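Local coordinates for protein CSP3 (Bacillus subtilis, PDB 5FIG) that stores large amounts of Cu(I) in the bacterial cytosol and so protects the cell against copper toxicity, at the interface of chains A and B and the interface of chains A and C. Residues are numbered along the deposited sequence; one frame, centred on the assembly and turned at random. Chains: chain A/B/C, CSP3.

Contact 1 and contact 2 join chain A to two different copies of CSP3, with the centres of their C-alpha atoms about 28 Å apart. Helix 36-57 serves both: B:Leu41 and B:Glu44 receive chain A in contact 1, whereas in contact 2 A:Ile39 and A:Arg40 pack on C:Leu27, and A:Arg43 meets C:Arg43 and C:Phe23, each with its twin. Contact 1 adds the turn before helix 63-81 and that helix itself; contact 2 adds the end of helix 6-27. Each interface is two-fold symmetric, so two kinds of dimer contact together would build the deposited assembly of four copies, consistent with a tetramer of four-helix bundles.

Contact 1: the interface of chains A and B. Residues chain A 60-63, 65-66; chain B 41, 44, 69, 72-73, 76.
A:Phe62, in the turn that leads into helix 63-81, drives its ring between two helices of chain B. The packed half lies here. B:Ile73 lays CG1 over one ring face, offset toward the rim, 3.3 Å from A:Phe62 CG in a CH-pi contact; the two side chains run past each other in opposite directions. B:Ala76 CB meets the far rim, 3.7 Å from A:Phe62 CE1, and B:Leu41 CD2 reaches over to A:Pro61 CG at 3.6 Å. The ring gets there with CG anti to its own carbonyl carbon. B:Glu44 crosses it at about a right angle, its carboxylate turned 80° from the ring plane. Extended beyond CG, with CG anti to the backbone N (chi1 -159°), this glutamate accepts a hydrogen bond from A:Phe62 N on the syn lone pair of OE1 (2.8 Å, 143° at the hydrogen). The same oxygen sits at the ring edge, in plane. Contact thins toward A:Glu65, where CB touches B:Leu69 CD1 at 3.6 Å. There the acids stand apart, A:Glu65 OE2 lying 6.6 Å from B:Asp72 OD2, and the like charges may repel mildly. With its two-fold twin, this aromatic plug and carboxylate-capped turn join chains A and B, probably as one of the two-fold contacts that would assemble the four copies of this copper store.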
ATOM      1  N   SER A  60      -8.170   3.639 -12.756  1.00 20.14           N
ATOM      2  CA  SER A  60      -8.149   2.224 -12.660  1.00 20.81           C
ATOM      3  C   SER A  60      -9.572   1.669 -12.971  1.00 21.07           C
ATOM      4  O   SER A  60     -10.598   2.319 -12.712  1.00 20.31           O
ATOM      5  CB  SER A  60      -7.507   1.891 -11.318  1.00 20.19           C
ATOM      6  OG  SER A  60      -8.467   1.881 -10.360  1.00 20.69           O
ATOM      7  N   PRO A  61      -9.639   0.487 -13.612  1.00 22.38           N
ATOM      8  CA  PRO A  61     -10.993   0.062 -14.020  1.00 23.37           C
ATOM      9  C   PRO A  61     -11.919  -0.282 -12.840  1.00 22.48           C
ATOM     10  O   PRO A  61     -13.142  -0.306 -12.992  1.00 23.07           O
ATOM     11  CB  PRO A  61     -10.738  -1.156 -14.913  1.00 25.18           C
ATOM     12  CG  PRO A  61      -9.354  -1.609 -14.602  1.00 24.94           C
ATOM     13  CD  PRO A  61      -8.598  -0.354 -14.210  1.00 23.79           C
ATOM     14  N   PHE A  62     -11.349  -0.511 -11.673  1.00 21.21           N
ATOM     15  CA  PHE A  62     -12.161  -0.737 -10.481  1.00 20.32           C
ATOM     16  C   PHE A  62     -12.227   0.448  -9.544  1.00 18.89           C
ATOM     17  O   PHE A  62     -12.518   0.336  -8.358  1.00 17.87           O
ATOM     18  CB  PHE A  62     -11.727  -2.028  -9.805  1.00 20.51           C
ATOM     19  CG  PHE A  62     -12.296  -3.238 -10.515  1.00 22.09           C
ATOM     20  CD1 PHE A  62     -11.729  -3.700 -11.697  1.00 23.25           C
ATOM     21  CD2 PHE A  62     -13.484  -3.838 -10.092  1.00 22.72           C
ATOM     22  CE1 PHE A  62     -12.236  -4.811 -12.386  1.00 25.14           C
ATOM     23  CE2 PHE A  62     -14.034  -4.937 -10.784  1.00 24.34           C
ATOM     24  CZ  PHE A  62     -13.403  -5.427 -11.941  1.00 25.54           C
ATOM     25  N   MET A  63     -11.949   1.634 -10.069  1.00 18.97           N
ATOM     26  CA  MET A  63     -11.961   2.854  -9.253  0.50 17.99           C
ATOM     27  C   MET A  63     -13.289   3.003  -8.500  1.00 17.48           C
ATOM     28  O   MET A  63     -13.316   3.298  -7.303  1.00 16.36           O
ATOM     29  CB  MET A  63     -11.712   4.063 -10.171  0.50 19.00           C
ATOM     30  CG  MET A  63     -11.759   5.460  -9.604  0.50 18.87           C
ATOM     31  SD  MET A  63     -12.051   6.681 -10.875  0.50 20.82           S
ATOM     32  CE  MET A  63     -13.807   6.584 -10.881  0.50 21.40           C
ATOM     33  N   GLU A  65     -15.665   0.775  -7.621  1.00 17.50           N
ATOM     34  CA  GLU A  65     -15.768  -0.228  -6.566  1.00 17.37           C
ATOM     35  C   GLU A  65     -14.829   0.065  -5.371  1.00 15.71           C
ATOM     36  O   GLU A  65     -15.184  -0.191  -4.198  1.00 15.22           O
ATOM     37  CB  GLU A  65     -15.599  -1.602  -7.211  1.00 18.74           C
ATOM     38  CG  GLU A  65     -16.740  -1.870  -8.229  1.00 20.76           C
ATOM     39  CD  GLU A  65     -16.486  -1.403  -9.686  1.00 21.60           C
ATOM     40  OE1 GLU A  65     -15.529  -0.639  -9.984  1.00 20.89           O
ATOM     41  OE2 GLU A  65     -17.253  -1.894 -10.586  1.00 24.30           O
ATOM     42  N   ILE A  66     -13.591   0.509  -5.645  1.00 14.87           N
ATOM     43  CA  ILE A  66     -12.641   0.854  -4.590  1.00 13.87           C
ATOM     44  C   ILE A  66     -13.183   2.050  -3.786  1.00 13.19           C
ATOM     45  O   ILE A  66     -13.128   2.043  -2.537  1.00 12.40           O
ATOM     46  CB  ILE A  66     -11.222   1.071  -5.143  1.00 13.79           C
ATOM     47  CG1 ILE A  66     -10.665  -0.269  -5.646  1.00 14.92           C
ATOM     48  CG2 ILE A  66     -10.312   1.744  -4.109  1.00 12.97           C
ATOM     49  CD1 ILE A  66      -9.423  -0.137  -6.507  1.00 15.36           C
TER
ATOM     50  N   LEU B  41      -5.080  -4.002 -15.428  1.00 23.55           N
ATOM     51  CA  LEU B  41      -5.695  -4.949 -14.529  1.00 22.17           C
ATOM     52  C   LEU B  41      -4.673  -5.679 -13.659  1.00 20.58           C
ATOM     53  O   LEU B  41      -4.981  -6.047 -12.514  1.00 19.41           O
ATOM     54  CB  LEU B  41      -6.620  -5.930 -15.278  1.00 23.28           C
ATOM     55  CG  LEU B  41      -7.945  -5.321 -15.688  1.00 24.70           C
ATOM     56  CD1 LEU B  41      -8.654  -6.147 -16.740  1.00 26.42           C
ATOM     57  CD2 LEU B  41      -8.870  -5.126 -14.498  1.00 23.74           C
ATOM     58  N   GLU B  44      -3.903  -3.474 -10.706  1.00 18.79           N
ATOM     59  CA  GLU B  44      -5.025  -3.377  -9.768  1.00 19.14           C
ATOM     60  C   GLU B  44      -5.295  -4.687  -9.063  1.00 17.91           C
ATOM     61  O   GLU B  44      -5.600  -4.689  -7.873  1.00 16.54           O
ATOM     62  CB  GLU B  44      -6.276  -2.902 -10.416  1.00 21.73           C
ATOM     63  CG  GLU B  44      -7.291  -2.304  -9.450  1.00 23.94           C
ATOM     64  CD  GLU B  44      -8.339  -1.389 -10.091  1.00 27.46           C
ATOM     65  OE1 GLU B  44      -8.863  -1.684 -11.204  1.00 31.50           O
ATOM     66  OE2 GLU B  44      -8.656  -0.322  -9.476  1.00 31.47           O
ATOM     67  N   LEU B  69     -14.579  -7.955  -3.394  1.00 17.90           N
ATOM     68  CA  LEU B  69     -14.029  -7.054  -4.380  1.00 18.21           C
ATOM     69  C   LEU B  69     -12.842  -7.687  -5.089  1.00 17.44           C
ATOM     70  O   LEU B  69     -12.708  -7.591  -6.294  1.00 17.25           O
ATOM     71  CB  LEU B  69     -13.617  -5.719  -3.718  1.00 18.48           C
ATOM     72  CG  LEU B  69     -12.872  -4.750  -4.611  1.00 19.00           C
ATOM     73  CD1 LEU B  69     -13.694  -4.342  -5.781  1.00 20.63           C
ATOM     74  CD2 LEU B  69     -12.525  -3.513  -3.766  1.00 19.31           C
ATOM     75  N   ASP B  72     -13.971 -10.049  -7.779  1.00 20.82           N
ATOM     76  CA  ASP B  72     -14.441  -9.387  -8.976  1.00 22.19           C
ATOM     77  C   ASP B  72     -13.269  -8.910  -9.830  1.00 20.92           C
ATOM     78  O   ASP B  72     -13.306  -9.046 -11.045  1.00 21.37           O
ATOM     79  CB  ASP B  72     -15.329  -8.187  -8.615  1.00 23.70           C
ATOM     80  CG  ASP B  72     -16.685  -8.599  -8.061  1.00 25.89           C
ATOM     81  OD1 ASP B  72     -17.132  -9.737  -8.258  1.00 27.36           O
ATOM     82  OD2 ASP B  72     -17.348  -7.724  -7.428  1.00 28.14           O
ATOM     83  N   ILE B  73     -12.262  -8.336  -9.198  1.00 18.92           N
ATOM     84  CA  ILE B  73     -11.103  -7.828  -9.923  1.00 18.59           C
ATOM     85  C   ILE B  73     -10.305  -9.004 -10.520  1.00 18.74           C
ATOM     86  O   ILE B  73      -9.871  -8.925 -11.648  1.00 19.27           O
ATOM     87  CB  ILE B  73     -10.241  -6.927  -9.015  1.00 17.56           C
ATOM     88  CG1 ILE B  73     -11.093  -5.684  -8.643  1.00 18.04           C
ATOM     89  CG2 ILE B  73      -8.933  -6.537  -9.694  1.00 17.55           C
ATOM     90  CD1 ILE B  73     -10.449  -4.697  -7.702  1.00 17.41           C
ATOM     91  N   ALA B  76     -12.005 -10.332 -13.590  1.00 22.41           N
ATOM     92  CA  ALA B  76     -11.785  -9.439 -14.749  1.00 23.55           C
ATOM     93  C   ALA B  76     -10.354  -9.544 -15.290  1.00 23.50           C
ATOM     94  O   ALA B  76     -10.135  -9.489 -16.490  1.00 24.83           O
ATOM     95  CB  ALA B  76     -12.083  -7.994 -14.359  1.00 23.12           C
TER

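Contact 2: the interface of chains A and C. Residues chain A 23, 27, 39-40, 43; chain C 23, 27, 39-40, 43.
Cation-pi contacts lead this two-fold patch. C:Arg43 sets NH1 over the centre of the A:Phe23 ring, 3.1 Å from its centroid, with the guanidinium turned 74° from the ring plane so that its tip points at the face. The twin is looser: A:Arg43 NH1 sits 3.8 Å from the C:Phe23 centroid, displaced toward the rim. Both arginines are extended from CG to NE, with CG anti to the backbone N, and meet tip to tip. A:Arg43 CG lies over one face of the C:Arg43 guanidinium, 3.6 Å from C:Arg43 NE. The two NE atoms, A:Arg43 and C:Arg43, are 4.1 Å apart, a like-charge pairing that the ring faces and a shared water may ease. Water 1 bridges them, 2.9 Å from A:Arg43 NE and 3.2 Å from C:Arg43 NE. An alanine in place of C:Arg43 would probably lose the cation over A:Phe23 and this arm of the water bridge, loosening the centre of the patch. Apolar contacts flank it. A:Leu27 CD2 meets C:Ile39 CG2 at 3.6 Å, crossing obliquely; in the twin, C:Leu27 CD1 is nearest A:Ile39 CG2. A:Leu27 and C:Leu27 each back their own chain's Phe23 face opposite the arginine with CD1. Across the two-fold, A:Phe23 CE1 meets C:Phe23 CE1 edge to edge at 4.0 Å. In the fold, the end of helix 6-27 of each chain (6-26 in chain C) packs on the first turns of helix 36-57 of the other, so two bundles meet there.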
ATOM      1  N   PHE A  23      -4.278   7.834  14.881  1.00 17.17           N
ATOM      2  CA  PHE A  23      -3.551   6.602  15.229  1.00 17.79           C
ATOM      3  C   PHE A  23      -2.396   6.850  16.193  1.00 19.40           C
ATOM      4  O   PHE A  23      -2.323   6.218  17.236  1.00 20.62           O
ATOM      5  CB  PHE A  23      -3.058   5.984  13.921  1.00 16.64           C
ATOM      6  CG  PHE A  23      -2.183   4.752  14.091  1.00 17.37           C
ATOM      7  CD1 PHE A  23      -2.747   3.489  14.144  1.00 17.46           C
ATOM      8  CD2 PHE A  23      -0.793   4.866  14.130  1.00 18.18           C
ATOM      9  CE1 PHE A  23      -1.939   2.342  14.233  1.00 18.46           C
ATOM     10  CE2 PHE A  23       0.011   3.746  14.227  1.00 19.16           C
ATOM     11  CZ  PHE A  23      -0.567   2.471  14.306  1.00 19.29           C
ATOM     12  N   LEU A  27      -2.246   6.051  20.353  1.00 27.78           N
ATOM     13  CA  LEU A  27      -1.207   5.172  20.900  1.00 29.81           C
ATOM     14  C   LEU A  27      -0.372   5.811  21.992  1.00 32.66           C
ATOM     15  O   LEU A  27       0.023   5.119  22.911  1.00 34.79           O
ATOM     16  CB  LEU A  27      -0.298   4.650  19.787  1.00 28.90           C
ATOM     17  CG  LEU A  27      -0.976   3.563  18.981  1.00 27.69           C
ATOM     18  CD1 LEU A  27      -0.268   3.336  17.665  1.00 26.61           C
ATOM     19  CD2 LEU A  27      -1.030   2.260  19.762  1.00 29.39           C
ATOM     20  N   ILE A  39      -7.910   2.703  16.906  1.00 21.84           N
ATOM     21  CA  ILE A  39      -6.564   2.488  16.387  1.00 21.16           C
ATOM     22  C   ILE A  39      -6.594   1.511  15.211  1.00 20.32           C
ATOM     23  O   ILE A  39      -6.036   1.796  14.140  1.00 18.80           O
ATOM     24  CB  ILE A  39      -5.610   2.027  17.493  1.00 22.81           C
ATOM     25  CG1 ILE A  39      -5.343   3.188  18.464  1.00 23.45           C
ATOM     26  CG2 ILE A  39      -4.280   1.523  16.921  1.00 22.69           C
ATOM     27  CD1 ILE A  39      -4.886   2.735  19.822  1.00 25.64           C
ATOM     28  N   ARG A  40      -7.315   0.406  15.365  1.00 21.31           N
ATOM     29  CA  ARG A  40      -7.501  -0.532  14.275  1.00 21.31           C
ATOM     30  C   ARG A  40      -8.142   0.060  13.035  1.00 19.59           C
ATOM     31  O   ARG A  40      -7.665  -0.144  11.895  1.00 18.65           O
ATOM     32  CB  ARG A  40      -8.344  -1.721  14.738  1.00 23.40           C
ATOM     33  CG  ARG A  40      -7.567  -2.622  15.641  1.00 26.04           C
ATOM     34  CD  ARG A  40      -8.506  -3.709  16.176  1.00 28.58           C
ATOM     35  NE  ARG A  40      -8.784  -4.681  15.127  1.00 29.64           N
ATOM     36  CZ  ARG A  40      -9.523  -5.774  15.295  1.00 32.44           C
ATOM     37  NH1 ARG A  40     -10.097  -6.034  16.469  1.00 35.16           N
ATOM     38  NH2 ARG A  40      -9.703  -6.611  14.273  1.00 33.18           N
ATOM     39  N   ARG A  43      -5.956   2.606  11.091  1.00 16.66           N
ATOM     40  CA  ARG A  43      -5.005   1.968  10.185  1.00 16.37           C
ATOM     41  C   ARG A  43      -5.683   1.555   8.886  1.00 15.88           C
ATOM     42  O   ARG A  43      -5.203   1.839   7.795  1.00 14.87           O
ATOM     43  CB  ARG A  43      -4.335   0.765  10.859  1.00 17.61           C
ATOM     44  CG  ARG A  43      -3.437   0.001   9.933  1.00 17.64           C
ATOM     45  CD  ARG A  43      -2.951  -1.274  10.575  1.00 19.12           C
ATOM     46  NE  ARG A  43      -1.988  -1.974   9.719  1.00 19.40           N
ATOM     47  CZ  ARG A  43      -1.504  -3.165   9.958  1.00 21.04           C
ATOM     48  NH1 ARG A  43      -1.812  -3.824  11.071  1.00 22.40           N
ATOM     49  NH2 ARG A  43      -0.618  -3.683   9.106  1.00 21.50           N
TER
ATOM     50  N   PHE C  23      -0.127  -7.136  16.565  1.00 27.90           N
ATOM     51  CA  PHE C  23      -0.771  -5.801  16.577  1.00 28.33           C
ATOM     52  C   PHE C  23      -2.169  -5.863  17.200  1.00 30.83           C
ATOM     53  O   PHE C  23      -2.467  -5.149  18.151  1.00 32.87           O
ATOM     54  CB  PHE C  23      -0.816  -5.297  15.136  1.00 26.04           C
ATOM     55  CG  PHE C  23      -1.547  -4.003  14.941  1.00 26.53           C
ATOM     56  CD1 PHE C  23      -0.861  -2.790  14.999  1.00 26.26           C
ATOM     57  CD2 PHE C  23      -2.906  -3.990  14.608  1.00 27.32           C
ATOM     58  CE1 PHE C  23      -1.538  -1.587  14.826  1.00 27.06           C
ATOM     59  CE2 PHE C  23      -3.576  -2.788  14.391  1.00 28.06           C
ATOM     60  CZ  PHE C  23      -2.878  -1.587  14.495  1.00 27.94           C
ATOM     61  N   LEU C  27      -3.328  -4.640  21.077  1.00 39.10           N
ATOM     62  CA  LEU C  27      -4.399  -3.648  21.249  1.00 40.99           C
ATOM     63  C   LEU C  27      -5.503  -4.151  22.165  1.00 43.99           C
ATOM     64  O   LEU C  27      -6.146  -3.338  22.821  1.00 46.60           O
ATOM     65  CB  LEU C  27      -4.952  -3.188  19.887  1.00 39.28           C
ATOM     66  CG  LEU C  27      -3.971  -2.230  19.217  1.00 37.39           C
ATOM     67  CD1 LEU C  27      -4.247  -2.079  17.730  1.00 35.46           C
ATOM     68  CD2 LEU C  27      -3.977  -0.862  19.887  1.00 39.43           C
ATOM     69  N   ILE C  39       3.369  -2.138  19.122  1.00 31.06           N
ATOM     70  CA  ILE C  39       2.257  -1.906  18.223  1.00 29.33           C
ATOM     71  C   ILE C  39       2.743  -1.083  17.030  1.00 27.12           C
ATOM     72  O   ILE C  39       2.437  -1.413  15.907  1.00 24.66           O
ATOM     73  CB  ILE C  39       1.071  -1.234  18.980  1.00 31.66           C
ATOM     74  CG1 ILE C  39       0.425  -2.256  19.932  1.00 33.24           C
ATOM     75  CG2 ILE C  39       0.024  -0.683  18.026  1.00 31.08           C
ATOM     76  CD1 ILE C  39      -0.360  -1.624  21.069  1.00 36.33           C
ATOM     77  N   ARG C  40       3.507  -0.029  17.320  1.00 27.54           N
ATOM     78  CA  ARG C  40       4.064   0.816  16.276  1.00 26.36           C
ATOM     79  C   ARG C  40       4.951   0.029  15.329  1.00 23.81           C
ATOM     80  O   ARG C  40       4.810   0.123  14.116  1.00 22.08           O
ATOM     81  CB  ARG C  40       4.877   1.979  16.866  1.00 28.11           C
ATOM     82  CG  ARG C  40       3.946   3.067  17.364  1.00 30.65           C
ATOM     83  CD  ARG C  40       4.632   4.360  17.629  1.00 32.45           C
ATOM     84  NE  ARG C  40       3.714   5.339  18.152  1.00 35.25           N
ATOM     85  CZ  ARG C  40       4.071   6.485  18.692  1.00 37.71           C
ATOM     86  NH1 ARG C  40       5.355   6.814  18.780  1.00 38.06           N
ATOM     87  NH2 ARG C  40       3.140   7.302  19.158  1.00 40.14           N
ATOM     88  N   ARG C  43       3.062  -2.553  13.017  1.00 19.75           N
ATOM     89  CA  ARG C  43       2.515  -1.924  11.845  1.00 19.27           C
ATOM     90  C   ARG C  43       3.567  -1.632  10.796  1.00 18.57           C
ATOM     91  O   ARG C  43       3.415  -1.992   9.625  1.00 17.37           O
ATOM     92  CB  ARG C  43       1.779  -0.643  12.198  1.00 20.44           C
ATOM     93  CG  ARG C  43       1.203   0.005  10.966  1.00 19.81           C
ATOM     94  CD  ARG C  43       0.454   1.279  11.243  1.00 21.30           C
ATOM     95  NE  ARG C  43      -0.281   1.723  10.060  1.00 21.02           N
ATOM     96  CZ  ARG C  43      -1.041   2.799   9.992  1.00 22.30           C
ATOM     97  NH1 ARG C  43      -1.226   3.582  11.054  1.00 24.17           N
ATOM     98  NH2 ARG C  43      -1.659   3.099   8.851  1.00 22.28           N
TER
HETATM   99  O   HOH W   1      -0.777  -0.328   7.654  1.00 22.39           O